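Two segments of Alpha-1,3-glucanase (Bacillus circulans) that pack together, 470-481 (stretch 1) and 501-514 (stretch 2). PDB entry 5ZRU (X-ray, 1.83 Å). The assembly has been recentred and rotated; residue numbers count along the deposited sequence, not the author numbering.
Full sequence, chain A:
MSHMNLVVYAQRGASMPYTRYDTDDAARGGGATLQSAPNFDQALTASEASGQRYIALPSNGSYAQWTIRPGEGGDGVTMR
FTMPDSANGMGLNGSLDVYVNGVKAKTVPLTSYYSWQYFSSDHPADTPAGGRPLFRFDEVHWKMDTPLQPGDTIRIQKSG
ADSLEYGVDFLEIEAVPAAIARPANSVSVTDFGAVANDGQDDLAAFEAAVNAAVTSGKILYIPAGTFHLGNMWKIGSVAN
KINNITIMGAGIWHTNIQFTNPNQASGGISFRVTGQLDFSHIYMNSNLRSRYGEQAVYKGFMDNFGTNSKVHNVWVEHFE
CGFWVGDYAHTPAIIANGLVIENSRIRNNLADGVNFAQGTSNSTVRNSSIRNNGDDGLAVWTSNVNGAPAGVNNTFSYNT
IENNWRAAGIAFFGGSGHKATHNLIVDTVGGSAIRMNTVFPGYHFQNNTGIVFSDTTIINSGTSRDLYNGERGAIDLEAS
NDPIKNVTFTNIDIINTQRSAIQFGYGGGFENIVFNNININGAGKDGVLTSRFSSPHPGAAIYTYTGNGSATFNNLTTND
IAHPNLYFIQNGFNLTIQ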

ATOM      1  N   GLY A 470       3.783 -11.501 -18.600  1.00 10.13           N
ATOM      2  CA  GLY A 470       2.737 -12.498 -18.619  1.00  8.86           C
ATOM      3  C   GLY A 470       1.489 -12.048 -17.881  1.00  9.90           C
ATOM      4  O   GLY A 470       1.503 -11.091 -17.095  1.00  8.99           O
ATOM      5  N   GLU A 471       0.404 -12.785 -18.132  1.00  8.36           N
ATOM      6  CA  GLU A 471      -0.891 -12.509 -17.535  1.00  9.36           C
ATOM      7  C   GLU A 471      -0.958 -12.991 -16.088  1.00  9.55           C
ATOM      8  O   GLU A 471      -0.262 -13.929 -15.685  1.00 11.40           O
ATOM      9  CB  GLU A 471      -2.009 -13.171 -18.357  1.00 11.15           C
ATOM     10  CG  GLU A 471      -1.900 -14.689 -18.477  1.00 12.01           C
ATOM     11  CD  GLU A 471      -1.075 -15.163 -19.686  1.00 10.31           C
ATOM     12  OE1 GLU A 471      -0.292 -14.372 -20.253  1.00 12.93           O
ATOM     13  OE2 GLU A 471      -1.198 -16.354 -20.054  1.00 12.43           O
ATOM     14  N   ARG A 472      -1.801 -12.314 -15.300  1.00  8.58           N
ATOM     15  CA  ARG A 472      -2.125 -12.705 -13.934  1.00  9.14           C
ATOM     16  C   ARG A 472      -3.614 -12.478 -13.710  1.00  8.51           C
ATOM     17  O   ARG A 472      -4.184 -11.513 -14.231  1.00  9.12           O
ATOM     18  CB  ARG A 472      -1.321 -11.904 -12.893  1.00  9.85           C
ATOM     19  CG  ARG A 472       0.188 -12.177 -12.922  1.00 10.53           C
ATOM     20  CD  ARG A 472       0.499 -13.531 -12.319  1.00  8.34           C
ATOM     21  NE  ARG A 472       1.901 -13.905 -12.525  1.00 12.68           N
ATOM     22  CZ  ARG A 472       2.417 -15.070 -12.153  1.00 14.00           C
ATOM     23  NH1 ARG A 472       1.654 -15.965 -11.533  1.00 11.83           N
ATOM     24  NH2 ARG A 472       3.697 -15.335 -12.380  1.00 12.08           N
ATOM     25  N   GLY A 473      -4.235 -13.371 -12.945  1.00  9.61           N
ATOM     26  CA  GLY A 473      -5.640 -13.218 -12.645  1.00 12.48           C
ATOM     27  C   GLY A 473      -5.885 -12.076 -11.678  1.00  8.73           C
ATOM     28  O   GLY A 473      -4.988 -11.624 -10.969  1.00 10.51           O
ATOM     29  N   ALA A 474      -7.115 -11.562 -11.683  1.00 12.25           N
ATOM     30  CA  ALA A 474      -7.521 -10.700 -10.576  1.00 11.60           C
ATOM     31  C   ALA A 474      -7.319 -11.430  -9.253  1.00  9.46           C
ATOM     32  O   ALA A 474      -6.877 -10.839  -8.259  1.00  9.06           O
ATOM     33  CB  ALA A 474      -8.981 -10.259 -10.750  1.00  9.27           C
ATOM     34  N   ILE A 475      -7.639 -12.719  -9.232  1.00  8.94           N
ATOM     35  CA  ILE A 475      -7.185 -13.656  -8.207  1.00  7.48           C
ATOM     36  C   ILE A 475      -6.235 -14.617  -8.899  1.00  9.51           C
ATOM     37  O   ILE A 475      -6.619 -15.264  -9.880  1.00  8.90           O
ATOM     38  CB  ILE A 475      -8.358 -14.415  -7.567  1.00  9.10           C
ATOM     39  CG1 ILE A 475      -9.323 -13.451  -6.870  1.00  8.79           C
ATOM     40  CG2 ILE A 475      -7.849 -15.488  -6.598  1.00  9.22           C
ATOM     41  CD1 ILE A 475     -10.548 -14.162  -6.258  1.00  8.79           C
ATOM     42  N   ASP A 476      -5.002 -14.721  -8.399  1.00  9.91           N
ATOM     43  CA  ASP A 476      -3.969 -15.497  -9.080  1.00 10.89           C
ATOM     44  C   ASP A 476      -3.364 -16.508  -8.122  1.00  9.98           C
ATOM     45  O   ASP A 476      -2.801 -16.136  -7.086  1.00 10.90           O
ATOM     46  CB  ASP A 476      -2.880 -14.587  -9.663  1.00  9.45           C
ATOM     47  CG  ASP A 476      -2.033 -15.299 -10.699  1.00 10.51           C
ATOM     48  OD1 ASP A 476      -1.027 -15.948 -10.323  1.00 11.24           O
ATOM     49  OD2 ASP A 476      -2.406 -15.245 -11.885  1.00 10.84           O
ATOM     50  N   LEU A 477      -3.454 -17.782  -8.480  1.00  7.54           N
ATOM     51  CA  LEU A 477      -2.940 -18.861  -7.657  1.00  9.81           C
ATOM     52  C   LEU A 477      -1.889 -19.623  -8.451  1.00  8.11           C
ATOM     53  O   LEU A 477      -2.160 -20.104  -9.556  1.00 10.21           O
ATOM     54  CB  LEU A 477      -4.069 -19.793  -7.210  1.00  9.10           C
ATOM     55  CG  LEU A 477      -5.287 -19.096  -6.574  1.00  9.25           C
ATOM     56  CD1 LEU A 477      -6.380 -20.116  -6.261  1.00 10.46           C
ATOM     57  CD2 LEU A 477      -4.888 -18.340  -5.301  1.00  9.80           C
ATOM     58  N   GLU A 478      -0.702 -19.752  -7.873  1.00  9.73           N
ATOM     59  CA  GLU A 478       0.451 -20.304  -8.575  1.00 10.74           C
ATOM     60  C   GLU A 478       1.079 -21.375  -7.693  1.00 10.98           C
ATOM     61  O   GLU A 478       1.604 -21.066  -6.622  1.00 11.42           O
ATOM     62  CB  GLU A 478       1.455 -19.203  -8.906  1.00 10.87           C
ATOM     63  CG  GLU A 478       2.710 -19.699  -9.588  1.00 12.09           C
ATOM     64  CD  GLU A 478       3.755 -18.602  -9.718  1.00 16.30           C
ATOM     65  OE1 GLU A 478       3.440 -17.544 -10.305  1.00 14.95           O
ATOM     66  OE2 GLU A 478       4.878 -18.794  -9.203  1.00 19.16           O
ATOM     67  N   ALA A 479       1.012 -22.628  -8.133  1.00 11.32           N
ATOM     68  CA  ALA A 479       1.634 -23.728  -7.395  1.00 13.31           C
ATOM     69  C   ALA A 479       3.043 -23.905  -7.951  1.00 12.88           C
ATOM     70  O   ALA A 479       3.368 -24.865  -8.650  1.00 13.20           O
ATOM     71  CB  ALA A 479       0.800 -24.999  -7.489  1.00 13.45           C
ATOM     72  N   SER A 480       3.867 -22.899  -7.635  1.00 14.53           N
ATOM     73  CA  SER A 480       5.200 -22.773  -8.211  1.00 14.43           C
ATOM     74  C   SER A 480       6.036 -24.016  -7.929  1.00 15.38           C
ATOM     75  O   SER A 480       6.669 -24.577  -8.831  1.00 14.19           O
ATOM     76  CB  SER A 480       5.893 -21.540  -7.631  1.00 16.13           C
ATOM     77  OG  SER A 480       4.930 -20.574  -7.170  1.00 16.87           O
ATOM     78  N   ASN A 481       6.083 -24.445  -6.667  1.00 14.28           N
ATOM     79  CA  ASN A 481       6.887 -25.605  -6.326  1.00 13.47           C
ATOM     80  C   ASN A 481       6.006 -26.544  -5.509  1.00 17.49           C
ATOM     81  O   ASN A 481       5.691 -27.648  -5.959  1.00 24.42           O
ATOM     82  CB  ASN A 481       8.172 -25.139  -5.637  1.00 19.14           C
ATOM     83  CG  ASN A 481       8.469 -25.879  -4.360  1.00 22.28           C
ATOM     84  OD1 ASN A 481       8.963 -27.021  -4.371  1.00 26.16           O
ATOM     85  ND2 ASN A 481       8.171 -25.240  -3.237  1.00 27.57           N
ATOM     86  N   ALA A 501     -10.336 -13.362 -14.702  1.00 10.91           N
ATOM     87  CA  ALA A 501     -10.692 -13.045 -13.318  1.00 10.10           C
ATOM     88  C   ALA A 501      -9.985 -13.964 -12.324  1.00 10.02           C
ATOM     89  O   ALA A 501      -9.443 -13.503 -11.314  1.00 11.76           O
ATOM     90  CB  ALA A 501     -12.212 -13.123 -13.127  1.00 10.73           C
ATOM     91  N   ILE A 502     -10.001 -15.269 -12.568  1.00 10.41           N
ATOM     92  CA  ILE A 502      -9.398 -16.239 -11.658  1.00  8.95           C
ATOM     93  C   ILE A 502      -8.453 -17.119 -12.465  1.00 11.66           C
ATOM     94  O   ILE A 502      -8.864 -17.695 -13.478  1.00 11.92           O
ATOM     95  CB  ILE A 502     -10.464 -17.097 -10.954  1.00 11.38           C
ATOM     96  CG1 ILE A 502     -11.460 -16.201 -10.218  1.00  9.16           C
ATOM     97  CG2 ILE A 502      -9.817 -18.063  -9.971  1.00 11.22           C
ATOM     98  CD1 ILE A 502     -12.666 -16.963  -9.708  1.00  9.60           C
ATOM     99  N   GLN A 503      -7.196 -17.222 -12.014  1.00  9.27           N
ATOM    100  CA  GLN A 503      -6.121 -17.876 -12.770  1.00 11.03           C
ATOM    101  C   GLN A 503      -5.378 -18.871 -11.886  1.00 10.33           C
ATOM    102  O   GLN A 503      -4.982 -18.532 -10.763  1.00  8.28           O
ATOM    103  CB  GLN A 503      -5.139 -16.829 -13.328  1.00 10.27           C
ATOM    104  CG  GLN A 503      -3.840 -17.378 -13.927  1.00  8.20           C
ATOM    105  CD  GLN A 503      -3.063 -16.304 -14.689  1.00 10.65           C
ATOM    106  OE1 GLN A 503      -3.659 -15.465 -15.354  1.00 10.74           O
ATOM    107  NE2 GLN A 503      -1.734 -16.329 -14.589  1.00 10.41           N
ATOM    108  N   PHE A 504      -5.189 -20.097 -12.398  1.00  9.64           N
ATOM    109  CA  PHE A 504      -4.448 -21.168 -11.737  1.00  9.41           C
ATOM    110  C   PHE A 504      -3.327 -21.636 -12.649  1.00 10.22           C
ATOM    111  O   PHE A 504      -3.563 -21.892 -13.830  1.00 13.47           O
ATOM    112  CB  PHE A 504      -5.286 -22.438 -11.462  1.00 10.22           C
ATOM    113  CG  PHE A 504      -6.522 -22.241 -10.650  1.00  8.99           C
ATOM    114  CD1 PHE A 504      -7.655 -21.667 -11.205  1.00 10.81           C
ATOM    115  CD2 PHE A 504      -6.592 -22.740  -9.358  1.00 10.92           C
ATOM    116  CE1 PHE A 504      -8.818 -21.544 -10.462  1.00 13.68           C
ATOM    117  CE2 PHE A 504      -7.766 -22.617  -8.613  1.00 12.34           C
ATOM    118  CZ  PHE A 504      -8.863 -22.017  -9.169  1.00 10.85           C
ATOM    119  N   GLY A 505      -2.134 -21.834 -12.100  1.00 10.59           N
ATOM    120  CA  GLY A 505      -1.090 -22.413 -12.925  1.00 11.02           C
ATOM    121  C   GLY A 505       0.122 -22.868 -12.140  1.00 12.30           C
ATOM    122  O   GLY A 505       0.162 -22.791 -10.910  1.00 12.87           O
ATOM    123  N   TYR A 506       1.126 -23.320 -12.908  1.00 11.58           N
ATOM    124  CA  TYR A 506       2.290 -24.089 -12.460  1.00 14.25           C
ATOM    125  C   TYR A 506       1.835 -25.444 -11.927  1.00 12.72           C
ATOM    126  O   TYR A 506       0.631 -25.681 -11.775  1.00 15.66           O
ATOM    127  CB  TYR A 506       3.135 -23.298 -11.449  1.00 13.71           C
ATOM    128  CG  TYR A 506       3.922 -22.205 -12.156  1.00 14.97           C
ATOM    129  CD1 TYR A 506       3.283 -21.066 -12.612  1.00 14.09           C
ATOM    130  CD2 TYR A 506       5.284 -22.341 -12.416  1.00 19.59           C
ATOM    131  CE1 TYR A 506       3.966 -20.065 -13.282  1.00 15.29           C
ATOM    132  CE2 TYR A 506       5.985 -21.339 -13.102  1.00 21.41           C
ATOM    133  CZ  TYR A 506       5.310 -20.201 -13.527  1.00 20.75           C
ATOM    134  OH  TYR A 506       5.958 -19.187 -14.203  1.00 17.91           O
ATOM    135  N   GLY A 507       2.778 -26.355 -11.699  1.00 13.36           N
ATOM    136  CA  GLY A 507       2.489 -27.768 -11.579  1.00 12.58           C
ATOM    137  C   GLY A 507       2.498 -28.357 -10.186  1.00 14.87           C
ATOM    138  O   GLY A 507       2.362 -29.580 -10.054  1.00 14.23           O
ATOM    139  N   GLY A 508       2.613 -27.537  -9.139  1.00 12.47           N
ATOM    140  CA  GLY A 508       2.747 -28.074  -7.796  1.00 12.73           C
ATOM    141  C   GLY A 508       1.477 -28.675  -7.220  1.00 15.17           C
ATOM    142  O   GLY A 508       1.551 -29.400  -6.222  1.00 14.09           O
ATOM    143  N   GLY A 509       0.326 -28.368  -7.796  1.00 13.79           N
ATOM    144  CA  GLY A 509      -0.920 -28.981  -7.380  1.00 12.63           C
ATOM    145  C   GLY A 509      -1.876 -27.984  -6.736  1.00 13.68           C
ATOM    146  O   GLY A 509      -1.468 -26.995  -6.115  1.00 11.92           O
ATOM    147  N   PHE A 510      -3.175 -28.259  -6.881  1.00 12.50           N
ATOM    148  CA  PHE A 510      -4.235 -27.472  -6.256  1.00 14.81           C
ATOM    149  C   PHE A 510      -5.210 -28.421  -5.576  1.00 15.49           C
ATOM    150  O   PHE A 510      -5.837 -29.252  -6.239  1.00 15.08           O
ATOM    151  CB  PHE A 510      -4.952 -26.591  -7.282  1.00 11.15           C
ATOM    152  CG  PHE A 510      -4.079 -25.502  -7.836  1.00 13.67           C
ATOM    153  CD1 PHE A 510      -4.002 -24.273  -7.201  1.00 13.04           C
ATOM    154  CD2 PHE A 510      -3.317 -25.716  -8.972  1.00 11.75           C
ATOM    155  CE1 PHE A 510      -3.185 -23.262  -7.697  1.00 10.08           C
ATOM    156  CE2 PHE A 510      -2.485 -24.714  -9.477  1.00 13.52           C
ATOM    157  CZ  PHE A 510      -2.427 -23.480  -8.836  1.00 12.21           C
ATOM    158  N   GLU A 511      -5.338 -28.296  -4.255  1.00 13.75           N
ATOM    159  CA  GLU A 511      -6.076 -29.256  -3.439  1.00 14.92           C
ATOM    160  C   GLU A 511      -7.048 -28.528  -2.519  1.00 14.42           C
ATOM    161  O   GLU A 511      -6.635 -27.643  -1.767  1.00 12.77           O
ATOM    162  CB  GLU A 511      -5.107 -30.101  -2.605  1.00 17.82           C
ATOM    163  CG  GLU A 511      -4.110 -30.898  -3.448  1.00 23.04           C
ATOM    164  CD  GLU A 511      -2.944 -31.432  -2.630  1.00 33.95           C
ATOM    165  OE1 GLU A 511      -1.821 -31.508  -3.180  1.00 37.69           O
ATOM    166  OE2 GLU A 511      -3.150 -31.768  -1.443  1.00 38.54           O
ATOM    167  N   ASN A 512      -8.321 -28.929  -2.554  1.00 12.50           N
ATOM    168  CA  ASN A 512      -9.373 -28.356  -1.704  1.00 14.10           C
ATOM    169  C   ASN A 512      -9.421 -26.829  -1.826  1.00 11.53           C
ATOM    170  O   ASN A 512      -9.313 -26.096  -0.847  1.00 11.74           O
ATOM    171  CB  ASN A 512      -9.193 -28.769  -0.239  1.00 12.25           C
ATOM    172  CG  ASN A 512     -10.399 -28.387   0.632  1.00 18.06           C
ATOM    173  OD1 ASN A 512     -11.529 -28.330   0.151  1.00 17.25           O
ATOM    174  ND2 ASN A 512     -10.153 -28.128   1.910  1.00 15.54           N
ATOM    175  N   ILE A 513      -9.597 -26.357  -3.055  1.00 11.39           N
ATOM    176  CA  ILE A 513      -9.785 -24.935  -3.334  1.00 12.62           C
ATOM    177  C   ILE A 513     -11.254 -24.725  -3.673  1.00 12.38           C
ATOM    178  O   ILE A 513     -11.747 -25.276  -4.664  1.00 12.07           O
ATOM    179  CB  ILE A 513      -8.894 -24.450  -4.487  1.00 12.58           C
ATOM    180  CG1 ILE A 513      -7.453 -24.957  -4.339  1.00  9.11           C
ATOM    181  CG2 ILE A 513      -8.960 -22.922  -4.588  1.00  9.46           C
ATOM    182  CD1 ILE A 513      -6.732 -24.505  -3.054  1.00 10.40           C
ATOM    183  N   VAL A 514     -11.950 -23.911  -2.872  1.00 11.14           N
ATOM    184  CA  VAL A 514     -13.397 -23.745  -2.990  1.00 12.17           C
ATOM    185  C   VAL A 514     -13.730 -22.269  -3.156  1.00 10.70           C
ATOM    186  O   VAL A 514     -13.203 -21.422  -2.426  1.00 10.81           O
ATOM    187  CB  VAL A 514     -14.135 -24.325  -1.769  1.00 14.58           C
ATOM    188  CG1 VAL A 514     -15.648 -24.129  -1.927  1.00 17.09           C
ATOM    189  CG2 VAL A 514     -13.788 -25.803  -1.592  1.00 14.02           C
TER
HETATM  190  O   HOH W   1       5.581 -25.855 -11.697  1.00 23.10           O
HETATM  191  O   HOH W   2       3.952 -30.483  -5.714  1.00 24.37           O

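Strands 475-478 and 502-505 lie side by side and run parallel, as neighbouring strands of one sheet. Five backbone hydrogen bonds join them in the alternating parallel pattern. Ile475 N donates to Ala501 O (2.9 Å), and Ile475 O accepts from Gln503 N (3.0 Å). Leu477 N donates to Gln503 O (2.8 Å), and Leu477 O accepts from Gly505 N (3.1 Å). Ala479 N then donates to Gly505 O (2.9 Å). Past the strands, Ala479 O accepts from Gly508 N (2.8 Å). A side chain at Gly508 would clash with Ala479 O and Asn481 O.

The Gln503 amide is used by the loop before the first strand: NE2 donates to Glu471 O (3.0 Å). Asp476 OD2 lies equally close to Gln503 NE2, but the angle is poor; OD2 instead accepts from Gly473 N (2.8 Å). Arg472 NH1 forms salt bridges with Asp476 OD1 (2.9 Å) and Glu478 OE1 (2.7 Å), balancing charge on buried acids. Ser480 OG donates to Glu478 OE2 (2.7 Å).

Asp476, Glu478 and Gln503 point to one face of the sheet; Ile475, Leu477, Ile502 and Phe504 share the other, which is apolar here. Leu477 CD1 meets Phe504 CE2 (3.7 Å), and Leu477 CB meets Phe510 CE1 (3.6 Å). Ala479 CB sits over the Phe510 ring face in a CH-pi contact. Water 1 accepts from Gly507 N and donates weakly to Ser480 O.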